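Local coordinates for protein BlEst2 (Bacillus licheniformis, PDB 6WPX) that probably hydrolyses carboxylic esters as a secreted esterase or lipase of the alpha/beta-hydrolase class, captured here in its propeptide form with an autoinhibitory C-terminal domain, at residues 96-99 with 100-104; 163-166 with 167-171; 268-271 with 272-275. One frame throughout, in Å; residues are numbered along the deposited sequence.

Contact 1: residues 96-99 with 100-104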
ATOM      1  N   ALA A  96      -6.402 -14.993  14.158  1.00 28.33           N
ATOM      2  CA  ALA A  96      -6.914 -16.175  14.876  1.00 30.09           C
ATOM      3  C   ALA A  96      -6.025 -17.409  14.627  1.00 31.86           C
ATOM      4  O   ALA A  96      -5.668 -18.093  15.576  1.00 31.44           O
ATOM      5  CB  ALA A  96      -8.359 -16.460  14.488  1.00 32.12           C
ATOM      6  N   MET A  97      -5.629 -17.633  13.383  1.00 29.38           N
ATOM      7  CA  MET A  97      -4.756 -18.759  13.008  1.00 30.21           C
ATOM      8  C   MET A  97      -3.363 -18.583  13.636  1.00 31.60           C
ATOM      9  O   MET A  97      -2.878 -19.520  14.238  1.00 30.41           O
ATOM     10  CB  MET A  97      -4.621 -18.854  11.493  1.00 32.54           C
ATOM     11  CG  MET A  97      -3.645 -19.878  11.041  1.00 35.21           C
ATOM     12  SD  MET A  97      -3.501 -19.986   9.291  1.00 38.18           S
ATOM     13  CE  MET A  97      -5.006 -20.856   8.889  1.00 36.23           C
ATOM     14  N   LEU A  98      -2.749 -17.412  13.475  1.00 27.87           N
ATOM     15  CA  LEU A  98      -1.422 -17.180  14.049  1.00 26.11           C
ATOM     16  C   LEU A  98      -1.450 -17.398  15.557  1.00 29.56           C
ATOM     17  O   LEU A  98      -0.583 -18.096  16.068  1.00 29.06           O
ATOM     18  CB  LEU A  98      -0.910 -15.779  13.685  1.00 24.22           C
ATOM     19  CG  LEU A  98       0.496 -15.373  14.186  1.00 27.18           C
ATOM     20  CD1 LEU A  98       1.604 -16.353  13.697  1.00 26.22           C
ATOM     21  CD2 LEU A  98       0.817 -13.969  13.722  1.00 25.04           C
ATOM     22  N   ALA A  99      -2.480 -16.871  16.255  1.00 27.55           N
ATOM     23  CA  ALA A  99      -2.633 -17.041  17.702  1.00 29.27           C
ATOM     24  C   ALA A  99      -2.714 -18.515  18.098  1.00 35.23           C
ATOM     25  O   ALA A  99      -2.065 -18.920  19.069  1.00 35.94           O
ATOM     26  CB  ALA A  99      -3.865 -16.307  18.188  1.00 30.87           C
ATOM     27  N   ALA A 100      -3.492 -19.318  17.333  1.00 33.51           N
ATOM     28  CA  ALA A 100      -3.658 -20.756  17.573  1.00 34.61           C
ATOM     29  C   ALA A 100      -2.324 -21.494  17.399  1.00 37.89           C
ATOM     30  O   ALA A 100      -1.965 -22.301  18.257  1.00 38.24           O
ATOM     31  CB  ALA A 100      -4.710 -21.326  16.635  1.00 36.44           C
ATOM     32  N   LYS A 101      -1.551 -21.158  16.341  1.00 32.18           N
ATOM     33  CA  LYS A 101      -0.264 -21.814  16.084  1.00 30.27           C
ATOM     34  C   LYS A 101       0.822 -21.338  17.009  1.00 33.42           C
ATOM     35  O   LYS A 101       1.706 -22.124  17.323  1.00 33.91           O
ATOM     36  CB  LYS A 101       0.165 -21.713  14.604  1.00 31.01           C
ATOM     37  CG  LYS A 101      -0.900 -22.162  13.575  1.00 26.96           C
ATOM     38  CD  LYS A 101      -1.325 -23.633  13.728  1.00 33.71           C
ATOM     39  CE  LYS A 101      -2.452 -24.004  12.787  1.00 27.54           C
ATOM     40  NZ  LYS A 101      -2.738 -25.451  12.885  1.00 39.75           N
ATOM     41  N   LEU A 102       0.753 -20.074  17.492  1.00 28.54           N
ATOM     42  CA  LEU A 102       1.745 -19.548  18.438  1.00 27.58           C
ATOM     43  C   LEU A 102       1.701 -20.334  19.748  1.00 31.91           C
ATOM     44  O   LEU A 102       2.733 -20.529  20.369  1.00 32.39           O
ATOM     45  CB  LEU A 102       1.599 -18.041  18.680  1.00 26.05           C
ATOM     46  CG  LEU A 102       2.058 -17.124  17.535  1.00 28.26           C
ATOM     47  CD1 LEU A 102       1.608 -15.690  17.797  1.00 27.57           C
ATOM     48  CD2 LEU A 102       3.569 -17.183  17.345  1.00 30.52           C
ATOM     49  N   ARG A 103       0.528 -20.865  20.115  1.00 30.16           N
ATOM     50  CA  ARG A 103       0.407 -21.719  21.292  1.00 30.91           C
ATOM     51  C   ARG A 103       1.257 -22.994  21.066  1.00 35.81           C
ATOM     52  O   ARG A 103       2.002 -23.386  21.963  1.00 37.46           O
ATOM     53  CB  ARG A 103      -1.074 -22.064  21.557  1.00 31.74           C
ATOM     54  CG  ARG A 103      -1.221 -22.868  22.838  1.00 38.59           C
ATOM     55  CD  ARG A 103      -2.628 -23.293  23.151  1.00 51.90           C
ATOM     56  NE  ARG A 103      -2.656 -24.169  24.328  1.00 68.73           N
ATOM     57  CZ  ARG A 103      -2.636 -23.756  25.598  1.00 88.00           C
ATOM     58  NH1 ARG A 103      -2.538 -22.462  25.883  1.00 77.89           N
ATOM     59  NH2 ARG A 103      -2.670 -24.639  26.588  1.00 75.38           N
ATOM     60  N   GLU A 104       1.162 -23.617  19.863  1.00 31.82           N
ATOM     61  CA  GLU A 104       1.937 -24.816  19.486  1.00 31.62           C
ATOM     62  C   GLU A 104       3.432 -24.480  19.397  1.00 33.95           C
ATOM     63  O   GLU A 104       4.271 -25.277  19.812  1.00 35.29           O
ATOM     64  CB  GLU A 104       1.491 -25.368  18.126  1.00 33.42           C
ATOM     65  CG  GLU A 104       0.032 -25.770  18.020  1.00 40.39           C
ATOM     66  CD  GLU A 104      -0.374 -26.246  16.640  1.00 54.88           C
ATOM     67  OE1 GLU A 104       0.487 -26.290  15.730  1.00 45.74           O
ATOM     68  OE2 GLU A 104      -1.573 -26.559  16.462  1.00 51.19           O
TER
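Leu98 and Leu102, one helical turn apart, form the apolar side of this segment of helix 91-109, an alpha helix of the alpha/beta-hydrolase domain. CG of Leu98 lies 3.8 Å from CD1 of Leu102, and the two side chains cross at a slant. Their first torsions differ: Leu98 sends CG anti to its backbone N (chi1 -179°), leaning it forward along the helix, whereas Leu102 has CG beside its own N and therefore back over the preceding turn. There CG of Leu102 comes within 3.2 Å of the Leu98 carbonyl O. That same oxygen takes the backbone N-H of Leu102 at 2.8 Å. The i to i+4 ladder is regular from Ala96 to Leu102; the next bond, from Arg103 N to Ala99 O, is stretched to 3.4 Å and weak.

The leucine pair faces the central sheet and the neighbouring helix. Leu98 packs on Ile83 of strand 80-83 and on Ser125 and Ala128 of helix 121-131, while Leu102 rests on Val113 and Leu115 of strand 113-118. Ala99 also meets Ala128, and touches His132 and Ala134 of the loop that follows helix 121-131. On another flank the bend at chi2 (-61°) turns the Lys101 chain, and its NZ makes a long salt bridge with Glu104. Farther along, the guanidinium of Arg103 is hydrogen-bonded to Tyr137, and Glu104 OE1 to Trp34. At the base of the lysine chain, the aliphatic CG of Lys101 rests 3.4 Å from the Met97 carbonyl O, which accepts the N-H of Lys101 at 3.0 Å.

Contact 2: residues 163-166 with 167-171; sequences GWLA and DILGQ
A Schellman motif ends the short helix 163-169, with Gly170 as the residue that leaves the helix at positive phi (66°), a conformation that suits glycine. Gln171 N reaches back to Ala166 O at 3.3 Å, lying in the carbonyl plane, and Gly170 N bonds to Asp167 O at 3.0 Å. In the turn before, Leu169 N donates to Leu165 O.

Side chains fold over the same end. CD1 of Leu165 meets CG of Leu169 at 3.8 Å, while Leu165 also packs on Leu380 of strand 377-386. Gln171, its CG wedged between its own N and carbonyl carbon (chi1 73°), lays its chain back along Ala166: CG is 3.7 Å from the methyl CB, and OE1 is 3.3 Å from CA. This amide oxygen is buried without a polar partner in the model; Val348 and Phe349 touch the same side chain. At the first turn, Asp167 N bonds to Gly163 O from 30° out of the carbonyl plane, and the carboxylate carbon CG stands 3.1 Å from that oxygen. Trp164 and Ile168 both rest on Ala378 of strand 377-386, so the helix lies against an antiparallel sheet and stops in the glycine C-cap typical of a Schellman motif.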
ATOM      1  N   GLY A 163     -11.546  -0.547 -11.121  1.00 18.57           N
ATOM      2  CA  GLY A 163     -12.549  -1.609 -11.141  1.00 20.15           C
ATOM      3  C   GLY A 163     -12.310  -2.716 -12.144  1.00 27.32           C
ATOM      4  O   GLY A 163     -12.288  -3.904 -11.783  1.00 27.82           O
ATOM      5  N   TRP A 164     -12.118  -2.334 -13.412  1.00 25.06           N
ATOM      6  CA  TRP A 164     -11.899  -3.277 -14.505  1.00 26.33           C
ATOM      7  C   TRP A 164     -10.611  -4.070 -14.338  1.00 29.73           C
ATOM      8  O   TRP A 164     -10.633  -5.291 -14.453  1.00 30.40           O
ATOM      9  CB  TRP A 164     -11.948  -2.557 -15.852  1.00 26.36           C
ATOM     10  CG  TRP A 164     -13.250  -1.847 -16.101  1.00 27.84           C
ATOM     11  CD1 TRP A 164     -14.364  -2.363 -16.691  1.00 31.77           C
ATOM     12  CD2 TRP A 164     -13.577  -0.498 -15.739  1.00 27.37           C
ATOM     13  NE1 TRP A 164     -15.350  -1.404 -16.766  1.00 30.99           N
ATOM     14  CE2 TRP A 164     -14.900  -0.256 -16.174  1.00 31.73           C
ATOM     15  CE3 TRP A 164     -12.885   0.529 -15.076  1.00 27.54           C
ATOM     16  CZ2 TRP A 164     -15.544   0.970 -15.970  1.00 31.43           C
ATOM     17  CZ3 TRP A 164     -13.523   1.745 -14.877  1.00 29.11           C
ATOM     18  CH2 TRP A 164     -14.830   1.962 -15.330  1.00 30.71           C
ATOM     19  N   LEU A 165      -9.502  -3.397 -13.990  1.00 24.61           N
ATOM     20  CA  LEU A 165      -8.233  -4.080 -13.782  1.00 24.32           C
ATOM     21  C   LEU A 165      -8.220  -4.968 -12.537  1.00 30.46           C
ATOM     22  O   LEU A 165      -7.768  -6.110 -12.617  1.00 29.41           O
ATOM     23  CB  LEU A 165      -7.042  -3.094 -13.752  1.00 22.77           C
ATOM     24  CG  LEU A 165      -5.670  -3.718 -13.590  1.00 25.89           C
ATOM     25  CD1 LEU A 165      -5.307  -4.596 -14.801  1.00 26.03           C
ATOM     26  CD2 LEU A 165      -4.608  -2.639 -13.339  1.00 25.84           C
ATOM     27  N   ALA A 166      -8.698  -4.442 -11.395  1.00 29.72           N
ATOM     28  CA  ALA A 166      -8.736  -5.188 -10.141  1.00 31.08           C
ATOM     29  C   ALA A 166      -9.522  -6.500 -10.270  1.00 39.02           C
ATOM     30  O   ALA A 166      -9.096  -7.515  -9.717  1.00 41.07           O
ATOM     31  CB  ALA A 166      -9.314  -4.335  -9.034  1.00 31.53           C
ATOM     32  N   ASP A 167     -10.605  -6.492 -11.045  1.00 36.52           N
ATOM     33  CA  ASP A 167     -11.428  -7.675 -11.267  1.00 39.30           C
ATOM     34  C   ASP A 167     -10.651  -8.836 -11.945  1.00 46.79           C
ATOM     35  O   ASP A 167     -10.452  -9.868 -11.283  1.00 47.79           O
ATOM     36  CB  ASP A 167     -12.723  -7.309 -12.017  1.00 41.93           C
ATOM     37  CG  ASP A 167     -13.776  -6.606 -11.156  1.00 56.50           C
ATOM     38  OD1 ASP A 167     -13.545  -6.451  -9.931  1.00 57.26           O
ATOM     39  OD2 ASP A 167     -14.825  -6.197 -11.711  1.00 62.40           O
ATOM     40  N   ILE A 168     -10.119  -8.645 -13.189  1.00 43.03           N
ATOM     41  CA  ILE A 168      -9.393  -9.729 -13.868  1.00 43.66           C
ATOM     42  C   ILE A 168      -8.033 -10.062 -13.210  1.00 47.06           C
ATOM     43  O   ILE A 168      -7.563 -11.188 -13.390  1.00 48.04           O
ATOM     44  CB  ILE A 168      -9.263  -9.597 -15.391  1.00 47.30           C
ATOM     45  CG1 ILE A 168      -8.756  -8.211 -15.812  1.00 46.20           C
ATOM     46  CG2 ILE A 168     -10.586  -9.985 -16.079  1.00 50.42           C
ATOM     47  CD1 ILE A 168      -8.555  -8.116 -17.256  1.00 53.97           C
ATOM     48  N   LEU A 169      -7.438  -9.155 -12.412  1.00 40.65           N
ATOM     49  CA  LEU A 169      -6.202  -9.517 -11.706  1.00 39.43           C
ATOM     50  C   LEU A 169      -6.498 -10.435 -10.484  1.00 42.75           C
ATOM     51  O   LEU A 169      -5.589 -11.104  -9.980  1.00 40.94           O
ATOM     52  CB  LEU A 169      -5.378  -8.279 -11.280  1.00 37.88           C
ATOM     53  CG  LEU A 169      -4.677  -7.452 -12.387  1.00 41.09           C
ATOM     54  CD1 LEU A 169      -3.643  -6.477 -11.776  1.00 40.06           C
ATOM     55  CD2 LEU A 169      -3.974  -8.334 -13.411  1.00 41.38           C
ATOM     56  N   GLY A 170      -7.765 -10.464 -10.048  1.00 40.08           N
ATOM     57  CA  GLY A 170      -8.217 -11.205  -8.869  1.00 39.62           C
ATOM     58  C   GLY A 170      -7.608 -10.620  -7.615  1.00 41.74           C
ATOM     59  O   GLY A 170      -7.361 -11.338  -6.646  1.00 41.89           O
ATOM     60  N   GLN A 171      -7.303  -9.311  -7.647  1.00 37.64           N
ATOM     61  CA  GLN A 171      -6.653  -8.640  -6.522  1.00 36.87           C
ATOM     62  C   GLN A 171      -7.644  -8.228  -5.446  1.00 38.76           C
ATOM     63  O   GLN A 171      -7.233  -7.699  -4.415  1.00 40.14           O
ATOM     64  CB  GLN A 171      -5.759  -7.461  -6.986  1.00 37.80           C
ATOM     65  CG  GLN A 171      -6.507  -6.222  -7.458  1.00 58.47           C
ATOM     66  CD  GLN A 171      -5.585  -5.197  -8.063  1.00 81.49           C
ATOM     67  OE1 GLN A 171      -5.522  -5.029  -9.282  1.00 78.91           O
ATOM     68  NE2 GLN A 171      -4.847  -4.483  -7.228  1.00 72.73           N
TER

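Contact 3: residues 268-271 with 272-275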
ATOM      1  N   MET A 268      18.743  -7.377  14.577  1.00 11.77           N
ATOM      2  CA  MET A 268      19.336  -8.251  15.615  1.00 12.45           C
ATOM      3  C   MET A 268      19.427  -7.550  16.999  1.00 18.40           C
ATOM      4  O   MET A 268      18.954  -8.151  17.968  1.00 17.85           O
ATOM      5  CB  MET A 268      20.650  -8.877  15.207  1.00 14.47           C
ATOM      6  CG  MET A 268      21.174  -9.893  16.252  1.00 18.26           C
ATOM      7  SD  MET A 268      22.726 -10.656  15.796  1.00 22.19           S
ATOM      8  CE  MET A 268      23.845  -9.230  15.850  1.00 20.01           C
ATOM      9  N   PRO A 269      19.900  -6.288  17.124  1.00 15.13           N
ATOM     10  CA  PRO A 269      19.854  -5.630  18.453  1.00 15.02           C
ATOM     11  C   PRO A 269      18.410  -5.445  18.947  1.00 17.20           C
ATOM     12  O   PRO A 269      18.176  -5.474  20.144  1.00 16.35           O
ATOM     13  CB  PRO A 269      20.508  -4.254  18.214  1.00 16.58           C
ATOM     14  CG  PRO A 269      20.534  -4.075  16.786  1.00 22.08           C
ATOM     15  CD  PRO A 269      20.529  -5.406  16.116  1.00 16.72           C
ATOM     16  N   LEU A 270      17.458  -5.280  18.031  1.00 12.66           N
ATOM     17  CA  LEU A 270      16.031  -5.087  18.358  1.00 13.66           C
ATOM     18  C   LEU A 270      15.398  -6.366  18.891  1.00 19.30           C
ATOM     19  O   LEU A 270      14.325  -6.318  19.481  1.00 19.22           O
ATOM     20  CB  LEU A 270      15.219  -4.550  17.143  1.00 12.56           C
ATOM     21  CG  LEU A 270      15.764  -3.307  16.438  1.00 15.72           C
ATOM     22  CD1 LEU A 270      14.750  -2.762  15.459  1.00 13.83           C
ATOM     23  CD2 LEU A 270      16.178  -2.210  17.415  1.00 17.12           C
ATOM     24  N   LEU A 271      16.081  -7.508  18.721  1.00 17.41           N
ATOM     25  CA  LEU A 271      15.579  -8.765  19.253  1.00 17.21           C
ATOM     26  C   LEU A 271      15.721  -8.792  20.774  1.00 20.57           C
ATOM     27  O   LEU A 271      14.985  -9.524  21.410  1.00 21.81           O
ATOM     28  CB  LEU A 271      16.336  -9.981  18.646  1.00 16.82           C
ATOM     29  CG  LEU A 271      16.251 -10.166  17.126  1.00 18.88           C
ATOM     30  CD1 LEU A 271      17.280 -11.208  16.652  1.00 18.31           C
ATOM     31  CD2 LEU A 271      14.851 -10.552  16.685  1.00 15.06           C
ATOM     32  N   THR A 272      16.660  -8.014  21.351  1.00 15.93           N
ATOM     33  CA  THR A 272      16.945  -8.083  22.799  1.00 16.69           C
ATOM     34  C   THR A 272      16.874  -6.765  23.566  1.00 21.08           C
ATOM     35  O   THR A 272      16.614  -6.793  24.766  1.00 20.53           O
ATOM     36  CB  THR A 272      18.336  -8.713  23.021  1.00 21.42           C
ATOM     37  OG1 THR A 272      19.353  -7.873  22.417  1.00 18.43           O
ATOM     38  CG2 THR A 272      18.422 -10.139  22.481  1.00 20.08           C
ATOM     39  N   ILE A 273      17.180  -5.636  22.909  1.00 16.73           N
ATOM     40  CA  ILE A 273      17.258  -4.316  23.533  1.00 18.46           C
ATOM     41  C   ILE A 273      15.960  -3.886  24.238  1.00 24.36           C
ATOM     42  O   ILE A 273      14.872  -4.261  23.797  1.00 21.70           O
ATOM     43  CB  ILE A 273      17.695  -3.278  22.446  1.00 21.52           C
ATOM     44  CG1 ILE A 273      18.366  -2.051  23.058  1.00 23.94           C
ATOM     45  CG2 ILE A 273      16.544  -2.888  21.488  1.00 21.59           C
ATOM     46  CD1 ILE A 273      18.834  -0.946  21.954  1.00 25.26           C
ATOM     47  N   GLN A 274      16.075  -3.089  25.322  1.00 24.27           N
ATOM     48  CA  GLN A 274      14.922  -2.478  26.001  1.00 26.04           C
ATOM     49  C   GLN A 274      14.921  -1.045  25.499  1.00 29.34           C
ATOM     50  O   GLN A 274      15.832  -0.298  25.802  1.00 30.53           O
ATOM     51  CB  GLN A 274      15.066  -2.481  27.549  1.00 29.28           C
ATOM     52  CG  GLN A 274      14.989  -3.818  28.302  1.00 41.38           C
ATOM     53  CD  GLN A 274      14.232  -4.942  27.651  1.00 54.68           C
ATOM     54  OE1 GLN A 274      13.037  -4.852  27.380  1.00 51.68           O
ATOM     55  NE2 GLN A 274      14.917  -6.018  27.391  1.00 53.91           N
ATOM     56  N   ALA A 275      13.966  -0.686  24.663  1.00 26.60           N
ATOM     57  CA  ALA A 275      13.933   0.652  24.073  1.00 27.18           C
ATOM     58  C   ALA A 275      12.638   1.354  24.341  1.00 33.43           C
ATOM     59  O   ALA A 275      11.619   0.716  24.604  1.00 33.85           O
ATOM     60  CB  ALA A 275      14.180   0.572  22.565  1.00 26.32           C
TER
HETATM   61  O   HOH W   1      20.475  -8.620  20.128  1.00 15.91           O
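Met268 and Thr272 are joined by a water in the run of overlapping i to i+3 turns that follows helix 260-267, beside the central sheet of the alpha/beta-hydrolase fold. Water 1 donates to the carbonyl O of Met268 and is also hydrogen-bonded to OG1 of Thr272, each at 2.7 Å. The hydroxyl arm is placed for this by a chi1 of 62°, which sets OG1 between the backbone N and the carbonyl carbon of Thr272. Met268 O additionally takes the N-H of Leu271.

Pro269 supplies the acceptor on which the turn closes. Its carbonyl O receives Ile273 N at 2.9 Å, almost in line with the carbonyl bond, and Thr272 N at 3.2 Å from well above the carbonyl plane. One oxygen thus grips two successive amides, just where the backbone passes from helical angles to the extended conformation of Ile273.

Leu270 runs side by side with Ile273, both pointing the same way, and both reach Phe203 of strand 201-205. Leu270 also packs on Leu205 and Ile142, and its carbonyl O, like that of Ile273, is hydrogen-bonded to Arg140. Leu271 turns to Ile142 and Tyr78, the latter also touched by Thr272. Where the Leu270 and Ile273 side chains meet, the branch methyl CG2 of Ile273 is 4.1 Å from CD2 of Leu270 and 3.3 Å from O of Pro269.

Overall arrangement
Each of the three contacts lies within one unbroken run of chain, and they follow in series without nesting or crossing. From the N terminus, contact 1 comes first, on helix 91-109, which in the chain connects strands 80-83 and 113-118 of the mixed central sheet. Contact 2 ends helix 163-169, which rests on strand 377-386 of the antiparallel sheet that begins with strand 290-297 and so joins parts far apart in sequence. Contact 3 closes a turn after helix 260-267, against strands 138-144 and 201-205. The centres of contacts 1 and 3 are 24 Å apart, both beside the central sheet, whereas contacts 2 and 3 lie on opposite sides of the chain's centre, 42 Å apart between centres.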